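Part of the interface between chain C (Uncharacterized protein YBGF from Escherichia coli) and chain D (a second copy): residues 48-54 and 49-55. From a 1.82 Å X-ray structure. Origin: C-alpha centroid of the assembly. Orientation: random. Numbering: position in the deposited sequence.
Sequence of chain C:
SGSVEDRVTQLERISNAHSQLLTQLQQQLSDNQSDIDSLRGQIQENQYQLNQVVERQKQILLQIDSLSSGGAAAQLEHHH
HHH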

ATOM      1  N   TYR C  48       1.181  14.789  11.282  1.00 20.09           N
ATOM      2  CA  TYR C  48       1.832  15.598  12.281  1.00 18.17           C
ATOM      3  C   TYR C  48       1.794  17.056  11.905  1.00 19.50           C
ATOM      4  O   TYR C  48       1.598  17.895  12.784  1.00 18.09           O
ATOM      5  CB  TYR C  48       3.302  15.220  12.511  1.00 19.73           C
ATOM      6  CG  TYR C  48       3.464  13.843  13.087  1.00 18.35           C
ATOM      7  CD1 TYR C  48       2.424  13.271  13.877  1.00 25.72           C
ATOM      8  CD2 TYR C  48       4.563  13.068  12.776  1.00 23.82           C
ATOM      9  CE1 TYR C  48       2.549  12.021  14.381  1.00 30.95           C
ATOM     10  CE2 TYR C  48       4.695  11.792  13.271  1.00 29.02           C
ATOM     11  CZ  TYR C  48       3.705  11.271  14.099  1.00 32.10           C
ATOM     12  OH  TYR C  48       3.820   9.953  14.544  1.00 33.15           O
ATOM     13  N   GLN C  49       2.027  17.330  10.613  1.00 19.77           N
ATOM     14  CA  GLN C  49       1.969  18.700  10.129  1.00 23.03           C
ATOM     15  C   GLN C  49       0.579  19.298  10.267  1.00 22.01           C
ATOM     16  O   GLN C  49       0.455  20.438  10.750  1.00 21.29           O
ATOM     17  CB  GLN C  49       2.588  18.892   8.739  1.00 24.07           C
ATOM     18  CG  GLN C  49       4.007  19.690   8.889  1.00 34.37           C
ATOM     19  CD  GLN C  49       3.972  21.285   9.110  1.00 38.57           C
ATOM     20  OE1 GLN C  49       4.861  21.967   8.560  1.00 43.80           O
ATOM     21  NE2 GLN C  49       3.042  21.847   9.963  1.00 34.60           N
ATOM     22  N   LEU C  50      -0.442  18.515   9.915  1.00 21.42           N
ATOM     23  CA  LEU C  50      -1.860  18.983  10.065  1.00 21.48           C
ATOM     24  C   LEU C  50      -2.148  19.241  11.551  1.00 21.65           C
ATOM     25  O   LEU C  50      -2.844  20.209  11.895  1.00 22.12           O
ATOM     26  CB  LEU C  50      -2.801  17.905   9.509  1.00 21.51           C
ATOM     27  CG  LEU C  50      -4.270  18.087   9.749  1.00 27.53           C
ATOM     28  CD1 LEU C  50      -4.735  19.268   8.890  1.00 33.51           C
ATOM     29  CD2 LEU C  50      -5.017  16.734   9.396  1.00 30.21           C
ATOM     30  N   ASN C  51      -1.636  18.353  12.424  1.00 20.68           N
ATOM     31  CA  ASN C  51      -1.762  18.568  13.867  1.00 21.25           C
ATOM     32  C   ASN C  51      -1.209  19.873  14.318  1.00 20.72           C
ATOM     33  O   ASN C  51      -1.840  20.549  15.112  1.00 20.18           O
ATOM     34  CB  ASN C  51      -1.111  17.432  14.698  1.00 21.42           C
ATOM     35  CG  ASN C  51      -1.789  16.079  14.533  1.00 27.98           C
ATOM     36  OD1 ASN C  51      -2.962  16.004  14.158  1.00 33.37           O
ATOM     37  ND2 ASN C  51      -1.036  14.982  14.807  1.00 29.27           N
ATOM     38  N   GLN C  52       0.011  20.200  13.891  1.00 20.63           N
ATOM     39  CA  GLN C  52       0.623  21.401  14.288  1.00 21.37           C
ATOM     40  C   GLN C  52      -0.241  22.599  13.804  1.00 21.00           C
ATOM     41  O   GLN C  52      -0.437  23.560  14.591  1.00 21.57           O
ATOM     42  CB  GLN C  52       2.083  21.463  13.710  1.00 19.64           C
ATOM     43  CG  GLN C  52       2.812  22.712  14.179  1.00 26.20           C
ATOM     44  CD  GLN C  52       4.167  22.895  13.454  1.00 30.82           C
ATOM     45  OE1 GLN C  52       4.588  22.046  12.599  1.00 31.15           O
ATOM     46  NE2 GLN C  52       4.868  23.947  13.828  1.00 30.04           N
ATOM     47  N   VAL C  53      -0.771  22.509  12.568  1.00 19.02           N
ATOM     48  CA  VAL C  53      -1.572  23.647  12.029  1.00 19.59           C
ATOM     49  C   VAL C  53      -2.803  23.799  12.909  1.00 19.23           C
ATOM     50  O   VAL C  53      -3.148  24.881  13.322  1.00 20.20           O
ATOM     51  CB  VAL C  53      -1.979  23.436  10.583  1.00 20.24           C
ATOM     52  CG1 VAL C  53      -2.966  24.534  10.124  1.00 20.10           C
ATOM     53  CG2 VAL C  53      -0.732  23.483   9.646  1.00 22.16           C
ATOM     54  N   VAL C  54      -3.457  22.684  13.181  1.00 20.22           N
ATOM     55  CA  VAL C  54      -4.688  22.784  13.980  1.00 22.80           C
ATOM     56  C   VAL C  54      -4.413  23.368  15.353  1.00 20.79           C
ATOM     57  O   VAL C  54      -5.130  24.237  15.849  1.00 22.07           O
ATOM     58  CB  VAL C  54      -5.337  21.382  14.105  1.00 23.91           C
ATOM     59  CG1 VAL C  54      -6.391  21.423  15.256  1.00 25.34           C
ATOM     60  CG2 VAL C  54      -5.903  20.936  12.760  1.00 22.91           C
TER
ATOM     61  N   GLN D  49      -1.682  20.693  -0.717  1.00 23.63           N
ATOM     62  CA  GLN D  49      -2.717  21.516  -0.115  1.00 21.39           C
ATOM     63  C   GLN D  49      -2.340  21.911   1.301  1.00 21.55           C
ATOM     64  O   GLN D  49      -2.668  23.016   1.812  1.00 20.49           O
ATOM     65  CB  GLN D  49      -4.005  20.730  -0.052  1.00 24.80           C
ATOM     66  CG  GLN D  49      -4.522  20.301  -1.325  1.00 28.97           C
ATOM     67  CD  GLN D  49      -5.681  19.347  -1.075  1.00 32.35           C
ATOM     68  OE1 GLN D  49      -5.603  18.168  -1.426  1.00 41.34           O
ATOM     69  NE2 GLN D  49      -6.726  19.838  -0.369  1.00 33.35           N
ATOM     70  N   LEU D  50      -1.725  20.986   2.000  1.00 20.85           N
ATOM     71  CA  LEU D  50      -1.237  21.259   3.299  1.00 22.66           C
ATOM     72  C   LEU D  50      -0.140  22.330   3.308  1.00 24.04           C
ATOM     73  O   LEU D  50      -0.162  23.193   4.161  1.00 21.02           O
ATOM     74  CB  LEU D  50      -0.600  20.012   3.859  1.00 25.33           C
ATOM     75  CG  LEU D  50      -0.925  19.493   5.225  1.00 31.60           C
ATOM     76  CD1 LEU D  50       0.293  18.634   5.617  1.00 38.03           C
ATOM     77  CD2 LEU D  50      -1.269  20.536   6.292  1.00 30.04           C
ATOM     78  N   ASN D  51       0.821  22.247   2.358  1.00 23.54           N
ATOM     79  CA  ASN D  51       1.877  23.259   2.221  1.00 25.55           C
ATOM     80  C   ASN D  51       1.154  24.626   2.125  1.00 24.18           C
ATOM     81  O   ASN D  51       1.578  25.637   2.695  1.00 22.21           O
ATOM     82  CB  ASN D  51       2.651  23.044   0.867  1.00 27.80           C
ATOM     83  CG  ASN D  51       3.643  21.870   0.837  1.00 34.77           C
ATOM     84  OD1 ASN D  51       4.083  21.387   1.884  1.00 39.47           O
ATOM     85  ND2 ASN D  51       4.041  21.410  -0.443  1.00 36.79           N
ATOM     86  N   GLN D  52       0.083  24.683   1.333  1.00 24.56           N
ATOM     87  CA  GLN D  52      -0.541  25.979   1.081  1.00 23.86           C
ATOM     88  C   GLN D  52      -1.257  26.526   2.314  1.00 23.87           C
ATOM     89  O   GLN D  52      -1.201  27.691   2.576  1.00 23.54           O
ATOM     90  CB  GLN D  52      -1.553  25.910  -0.025  1.00 26.24           C
ATOM     91  CG  GLN D  52      -1.055  25.616  -1.408  1.00 32.17           C
ATOM     92  CD  GLN D  52      -2.311  25.521  -2.310  1.00 41.64           C
ATOM     93  OE1 GLN D  52      -3.235  24.736  -2.020  1.00 48.31           O
ATOM     94  NE2 GLN D  52      -2.382  26.353  -3.350  1.00 44.25           N
ATOM     95  N   VAL D  53      -1.936  25.646   3.051  1.00 20.87           N
ATOM     96  CA  VAL D  53      -2.504  26.000   4.381  1.00 22.22           C
ATOM     97  C   VAL D  53      -1.486  26.480   5.426  1.00 22.73           C
ATOM     98  O   VAL D  53      -1.712  27.494   6.124  1.00 24.10           O
ATOM     99  CB  VAL D  53      -3.359  24.829   4.902  1.00 21.99           C
ATOM    100  CG1 VAL D  53      -3.779  25.081   6.334  1.00 24.04           C
ATOM    101  CG2 VAL D  53      -4.612  24.634   3.987  1.00 23.08           C
ATOM    102  N   VAL D  54      -0.350  25.809   5.489  1.00 21.67           N
ATOM    103  CA  VAL D  54       0.727  26.270   6.390  1.00 24.23           C
ATOM    104  C   VAL D  54       1.163  27.713   6.084  1.00 24.61           C
ATOM    105  O   VAL D  54       1.382  28.529   6.961  1.00 24.83           O
ATOM    106  CB  VAL D  54       1.927  25.302   6.276  1.00 22.85           C
ATOM    107  CG1 VAL D  54       3.240  25.915   6.781  1.00 30.09           C
ATOM    108  CG2 VAL D  54       1.593  24.034   6.980  1.00 22.56           C
ATOM    109  N   GLU D  55       1.284  27.980   4.804  1.00 25.70           N
ATOM    110  CA  GLU D  55       1.647  29.297   4.301  1.00 28.78           C
ATOM    111  C   GLU D  55       0.547  30.335   4.534  1.00 27.48           C
ATOM    112  O   GLU D  55       0.835  31.458   4.865  1.00 30.93           O
ATOM    113  CB  GLU D  55       1.955  29.114   2.811  1.00 30.08           C
ATOM    114  CG  GLU D  55       3.301  29.619   2.331  1.00 38.14           C
ATOM    115  CD  GLU D  55       4.554  29.029   2.987  1.00 46.35           C
ATOM    116  OE1 GLU D  55       4.962  29.523   4.073  1.00 44.09           O
ATOM    117  OE2 GLU D  55       5.183  28.127   2.363  1.00 48.29           O
TER

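Packing between neighbouring helices of a coiled assembly often depends on a few branched aliphatic side chains, with most polar residues turned elsewhere, and these two stretches illustrate the principle on a small scale. Both are helical throughout, their N-to-C directions differ by 25°, and their axes come no nearer than 10.6 Å. No hydrogen bond crosses between them. The backbones satisfy themselves internally, as in Val C53 N to Gln C49 O at 3.0 Å and Val D54 N to Leu D50 O at 2.9 Å, so what remains for the contact is side-chain packing, which buries 243 Å² over the two sides.

Along chain C, Tyr C48 takes no part: its CA-to-CB bond points sideways and the ring leads away from chain D. The contact starts at Gln C49, whose CA-to-CB bond points toward the partner. Its aliphatic portion does useful apolar work, with CB lying 3.9 Å from Leu D50 CD1, while its amide NE2 sits 4.0 Å from Val D54 CG2. A long side chain with a polar end suits this partly exposed position, since its CB can pack against a leucine methyl while the residue as a whole stays partly exposed.

Leu C50 is buried, yet its closest approach to this partner is at its base. Its CA lies 4.1 Å from Leu D50 CD2 and its CB 4.4 Å from the same methyl, in keeping with a CA-to-CB bond directed sideways. The two leucines are paired in register, with CA atoms 7.2 Å apart, but their roles differ: Leu D50 points toward chain C and has 62 Å² covered, against 21 Å² for Leu C50. The closest approaches of Leu D50 use both methyls, CD1 to Gln C49 CB and CD2 to Leu C50 CA.

Asn C51 and Gln C52 lie out of reach. One helical turn beyond Gln C49, Val C53 again points toward chain D, and its two methyls divide the opposing surface. CG1 meets Val D53 CG1 at 3.9 Å; CG2 packs against Val D54 CG2 at 3.6 Å and also lies 4.5 Å from Leu D50 CD2. Compact and branched at CB, valine can present methyls to adjacent residues of the partner where the backbones draw close, here with 6.6 Å between the CA atoms of Val C53 and Val D54. Val C54, the next residue, is out of reach. The contact thus rests on shape and the exclusion of water from apolar surfaces.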